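Local coordinates for major capsid protein P2 (Pseudoalteromonas phage pm2, PDB 2VVF) that serves as the major capsid protein of the phage shell, assembling into homotrimers of double jelly-roll subunits, at residues N8-V13 with C19-P24; Y205-E208 with A213-D216. All blocks are in the same frame, centred on the assembly; numbering follows the deposited sequence.

Contact 1 (N8-V13 with C19-P24)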
loop_
_atom_site.group_PDB
_atom_site.type_symbol
_atom_site.label_atom_id
_atom_site.label_comp_id
_atom_site.label_asym_id
_atom_site.label_seq_id
_atom_site.Cartn_x
_atom_site.Cartn_y
_atom_site.Cartn_z
ATOM N N ASN A 8 14.455 -0.889 -29.637
ATOM C CA ASN A 8 15.502 -1.127 -30.621
ATOM C C ASN A 8 16.867 -1.032 -29.952
ATOM O O ASN A 8 17.019 -0.373 -28.922
ATOM C CB ASN A 8 15.405 -0.117 -31.765
ATOM C CG ASN A 8 14.399 -0.529 -32.822
ATOM O OD1 ASN A 8 13.989 -1.688 -32.886
ATOM N ND2 ASN A 8 13.995 0.422 -33.657
ATOM N N SER A 9 17.855 -1.700 -30.536
ATOM C CA SER A 9 19.203 -1.696 -29.987
ATOM C C SER A 9 19.766 -0.281 -29.882
ATOM O O SER A 9 19.577 0.540 -30.780
ATOM C CB SER A 9 20.124 -2.572 -30.839
ATOM O OG SER A 9 21.455 -2.087 -30.819
ATOM N N ILE A 10 20.449 0.002 -28.775
ATOM C CA ILE A 10 21.056 1.314 -28.571
ATOM C C ILE A 10 22.332 1.400 -29.403
ATOM O O ILE A 10 23.246 0.590 -29.244
ATOM C CB ILE A 10 21.319 1.603 -27.075
ATOM C CG1 ILE A 10 20.009 1.561 -26.286
ATOM C CG2 ILE A 10 21.995 2.955 -26.905
ATOM C CD1 ILE A 10 20.193 1.671 -24.788
ATOM N N PRO A 11 22.374 2.366 -30.312
ATOM C CA PRO A 11 23.511 2.525 -31.216
ATOM C C PRO A 11 24.808 2.982 -30.556
ATOM O O PRO A 11 24.814 3.878 -29.712
ATOM C CB PRO A 11 23.025 3.586 -32.210
ATOM C CG PRO A 11 21.538 3.527 -32.145
ATOM C CD PRO A 11 21.215 3.175 -30.726
ATOM N N ASN A 12 25.907 2.364 -30.977
ATOM C CA ASN A 12 27.246 2.709 -30.511
ATOM C C ASN A 12 27.441 2.785 -29.004
ATOM O O ASN A 12 27.832 3.826 -28.475
ATOM C CB ASN A 12 27.716 4.005 -31.171
ATOM C CG ASN A 12 27.286 4.105 -32.620
ATOM O OD1 ASN A 12 27.601 3.235 -33.431
ATOM N ND2 ASN A 12 26.540 5.153 -32.946
ATOM N N VAL A 13 27.222 1.669 -28.319
ATOM C CA VAL A 13 27.421 1.619 -26.876
ATOM C C VAL A 13 28.868 1.243 -26.568
ATOM O O VAL A 13 29.248 0.073 -26.637
ATOM C CB VAL A 13 26.429 0.659 -26.193
ATOM C CG1 VAL A 13 26.771 0.501 -24.717
ATOM C CG2 VAL A 13 25.003 1.155 -26.364
ATOM N N CYS A 19 25.769 8.228 -26.307
ATOM C CA CYS A 19 24.650 7.493 -26.876
ATOM C C CYS A 19 23.307 8.136 -26.583
ATOM O O CYS A 19 23.210 9.088 -25.808
ATOM C CB CYS A 19 24.660 6.040 -26.400
ATOM S SG CYS A 19 26.288 5.263 -26.439
ATOM N N SER A 20 22.269 7.606 -27.217
ATOM C CA SER A 20 20.930 8.141 -27.044
ATOM C C SER A 20 19.874 7.058 -27.229
ATOM O O SER A 20 20.041 6.151 -28.044
ATOM C CB SER A 20 20.695 9.267 -28.050
ATOM O OG SER A 20 19.328 9.616 -28.119
ATOM N N ILE A 21 18.792 7.157 -26.465
ATOM C CA ILE A 21 17.685 6.219 -26.579
ATOM C C ILE A 21 16.543 6.933 -27.288
ATOM O O ILE A 21 15.735 7.613 -26.659
ATOM C CB ILE A 21 17.238 5.678 -25.204
ATOM C CG1 ILE A 21 18.349 4.838 -24.574
ATOM C CG2 ILE A 21 15.959 4.855 -25.348
ATOM C CD1 ILE A 21 17.990 4.278 -23.219
ATOM N N LYS A 22 16.511 6.811 -28.609
ATOM C CA LYS A 22 15.480 7.462 -29.404
ATOM C C LYS A 22 14.175 6.683 -29.341
ATOM O O LYS A 22 14.099 5.537 -29.786
ATOM C CB LYS A 22 15.945 7.637 -30.850
ATOM C CG LYS A 22 17.325 8.259 -30.971
ATOM C CD LYS A 22 17.596 8.753 -32.379
ATOM C CE LYS A 22 18.829 9.640 -32.419
ATOM N NZ LYS A 22 18.953 10.365 -33.713
ATOM N N LEU A 23 13.156 7.307 -28.765
ATOM C CA LEU A 23 11.856 6.671 -28.611
ATOM C C LEU A 23 10.912 6.990 -29.763
ATOM O O LEU A 23 10.760 8.148 -30.158
ATOM C CB LEU A 23 11.225 7.069 -27.275
ATOM C CG LEU A 23 12.123 6.884 -26.049
ATOM C CD1 LEU A 23 11.585 7.667 -24.864
ATOM C CD2 LEU A 23 12.261 5.407 -25.706
ATOM N N PRO A 24 10.279 5.949 -30.295
ATOM C CA PRO A 24 9.334 6.096 -31.391
ATOM C C PRO A 24 8.096 6.861 -30.937
ATOM O O PRO A 24 7.518 6.565 -29.891
ATOM C CB PRO A 24 8.974 4.649 -31.721
ATOM C CG PRO A 24 10.222 3.891 -31.419
ATOM C CD PRO A 24 10.922 4.623 -30.295
#

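Contact 2 (Y205-E208 with A213-D216)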
loop_
_atom_site.group_PDB
_atom_site.type_symbol
_atom_site.label_atom_id
_atom_site.label_comp_id
_atom_site.label_asym_id
_atom_site.label_seq_id
_atom_site.Cartn_x
_atom_site.Cartn_y
_atom_site.Cartn_z
ATOM N N TYR A 205 12.482 11.876 9.932
ATOM C CA TYR A 205 11.496 11.047 10.617
ATOM C C TYR A 205 10.149 11.159 9.911
ATOM O O TYR A 205 9.453 10.162 9.718
ATOM C CB TYR A 205 11.367 11.458 12.087
ATOM C CG TYR A 205 10.215 10.796 12.811
ATOM C CD1 TYR A 205 10.303 9.477 13.239
ATOM C CD2 TYR A 205 9.037 11.486 13.059
ATOM C CE1 TYR A 205 9.249 8.865 13.895
ATOM C CE2 TYR A 205 7.978 10.884 13.714
ATOM C CZ TYR A 205 8.090 9.574 14.131
ATOM O OH TYR A 205 7.038 8.972 14.781
ATOM N N ILE A 206 9.792 12.376 9.515
ATOM C CA ILE A 206 8.536 12.606 8.811
ATOM C C ILE A 206 8.564 11.913 7.451
ATOM O O ILE A 206 7.568 11.330 7.021
ATOM C CB ILE A 206 8.225 14.107 8.674
ATOM C CG1 ILE A 206 8.133 14.759 10.056
ATOM C CG2 ILE A 206 6.929 14.309 7.915
ATOM C CD1 ILE A 206 8.188 16.273 10.025
ATOM N N LEU A 207 9.714 11.967 6.785
ATOM C CA LEU A 207 9.870 11.328 5.484
ATOM C C LEU A 207 9.593 9.833 5.607
ATOM O O LEU A 207 8.752 9.286 4.893
ATOM C CB LEU A 207 11.286 11.551 4.942
ATOM C CG LEU A 207 11.619 12.924 4.354
ATOM C CD1 LEU A 207 13.111 13.034 4.086
ATOM C CD2 LEU A 207 10.823 13.188 3.085
ATOM N N GLU A 208 10.308 9.177 6.517
ATOM C CA GLU A 208 10.140 7.746 6.746
ATOM C C GLU A 208 8.716 7.433 7.193
ATOM O O GLU A 208 8.194 6.349 6.932
ATOM C CB GLU A 208 11.126 7.261 7.810
ATOM C CG GLU A 208 12.585 7.376 7.407
ATOM C CD GLU A 208 13.525 6.895 8.493
ATOM O OE1 GLU A 208 13.438 7.408 9.628
ATOM O OE2 GLU A 208 14.346 5.996 8.213
ATOM N N ALA A 213 12.365 6.596 1.824
ATOM C CA ALA A 213 13.685 6.218 2.310
ATOM C C ALA A 213 14.587 7.446 2.303
ATOM O O ALA A 213 14.633 8.186 1.318
ATOM C CB ALA A 213 14.277 5.122 1.437
ATOM N N VAL A 214 15.294 7.667 3.405
ATOM C CA VAL A 214 16.197 8.806 3.511
ATOM C C VAL A 214 17.482 8.550 2.729
ATOM O O VAL A 214 18.139 7.522 2.910
ATOM C CB VAL A 214 16.481 9.163 4.983
ATOM C CG1 VAL A 214 17.424 10.352 5.073
ATOM C CG2 VAL A 214 15.180 9.446 5.725
ATOM N N LEU A 215 17.830 9.482 1.848
ATOM C CA LEU A 215 19.035 9.360 1.036
ATOM C C LEU A 215 20.241 9.937 1.767
ATOM O O LEU A 215 20.130 10.944 2.466
ATOM C CB LEU A 215 18.851 10.064 -0.310
ATOM C CG LEU A 215 17.670 9.601 -1.167
ATOM C CD1 LEU A 215 17.566 10.435 -2.439
ATOM C CD2 LEU A 215 17.783 8.117 -1.492
ATOM N N ASP A 216 21.392 9.293 1.601
ATOM C CA ASP A 216 22.620 9.737 2.248
ATOM C C ASP A 216 23.038 11.128 1.786
ATOM O O ASP A 216 22.947 11.453 0.603
ATOM C CB ASP A 216 23.751 8.741 1.991
ATOM C CG ASP A 216 23.494 7.392 2.629
ATOM O OD1 ASP A 216 22.522 7.277 3.404
ATOM O OD2 ASP A 216 24.264 6.447 2.355
#

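Contact 1 (N8-V13 with C19-P24)
Ile-10 is the bump that joins the loop 8-13 to the strand residues 19-24, and it fits a hollow between Cys-19 and Ile-21, with the carbonyl of Ser-20 between them. Its two branches do separate jobs. The longer one sets its end against the side chain of Ile-21: Ile-10 CD1 lies 3.7 Å from Ile-21 CG1 and 3.8 Å from Ile-21 CD1, the two isoleucines running obliquely past each other. With chi1 at -60°, CG1 lies beside the backbone N of Ile-10, which leaves CG2 anti to that N and directed at the strand backbone. There CG2 rests 3.9 Å from the carbonyl O of Ser-20 and 4.1 Å from CB of Cys-19. The ring of Pro-11 touches more lightly, its CD lying 4.2 Å from the same Ser-20 O. At the other end the chain turns at Asn-12 and brings Val-13 against Cys-19, where Val-13 CG2 stands 4.3 Å from SG. No hydrogen bond links the two segments, so the loop lies along the strand by van der Waals contact, with Ile-10 opposite Ile-21. Behind this seam is the inside of the N-terminal jelly roll: Leu-34 of strand 28-37 meets both isoleucines, Leu-129 of strand 128-136 backs Ile-10 and Val-13, and strand 114-120 pairs with strand 18-23, placing Phe-118 and Ile-120 against Cys-19.

Contact 2 (Y205-E208 with A213-D216)
The end of helix 200-209 and the loop that leads on to strand 218-222 make this contact, and Val-214 is the residue that bridges them. Its CG2 methyl meets the aliphatic part of Glu-208: Val-214 CG2 lies 3.7 Å from Glu-208 CG. The carboxylate carbon is slightly farther, with Val-214 CG2 to Glu-208 CD at 4.1 Å. The two side chains cross at about a right angle, the methyl lying across the glutamate stem. Glu-208 starts with CG beside its own backbone N (chi1 -64°) and then runs straight out (chi2 180°), which carries the stem past Val-214. The same CG2 has a looser neighbour one residue earlier on the helix, Leu-207, whose CD1 lies 4.5 Å away. Val-214 thus faces the helix with one branch only: CG2 touches Leu-207 and Glu-208, while CG1, anti to the backbone N, lies farther from both. The helix and loop carry the chain from the sheet ending in strand 192-199 to the other sheet of the C-terminal jelly roll, which it joins at strand 218-222. No hydrogen bond joins the two segments, which meet through side chains; the alpha carbons of Glu-208 and Ala-213 are 5.9 Å apart. Leu-207 continues inward to Thr-220, Asp-222 and Leu-225, and Arg-71 of helix 63-71 in the N-terminal half packs on it too. On another side of the helix, Tyr-205 OH is hydrogen-bonded to Ser-82 OG of the second subunit. Glu-208, besides meeting Val-214, packs on Lys-75 of that subunit.

Overall arrangement
Contact 1 comes first along the chain, near the start of the N-terminal jelly roll, and is complete long before contact 2 begins in the C-terminal one. Their centres are 35 Å apart, on opposite sides of the chain's centre, with nearest atoms about 22 Å apart, and they share no strand or sheet. Each joins a loop to a neighbouring element of its own barrel: strand 18-23 in contact 1, helix 200-209 in contact 2. Their surroundings differ. No other protein chain touches contact 1, whereas contact 2 has helix 63-71 of the first barrel and a second subunit beside it, consistent with a place where the two jelly rolls and a neighbouring subunit meet.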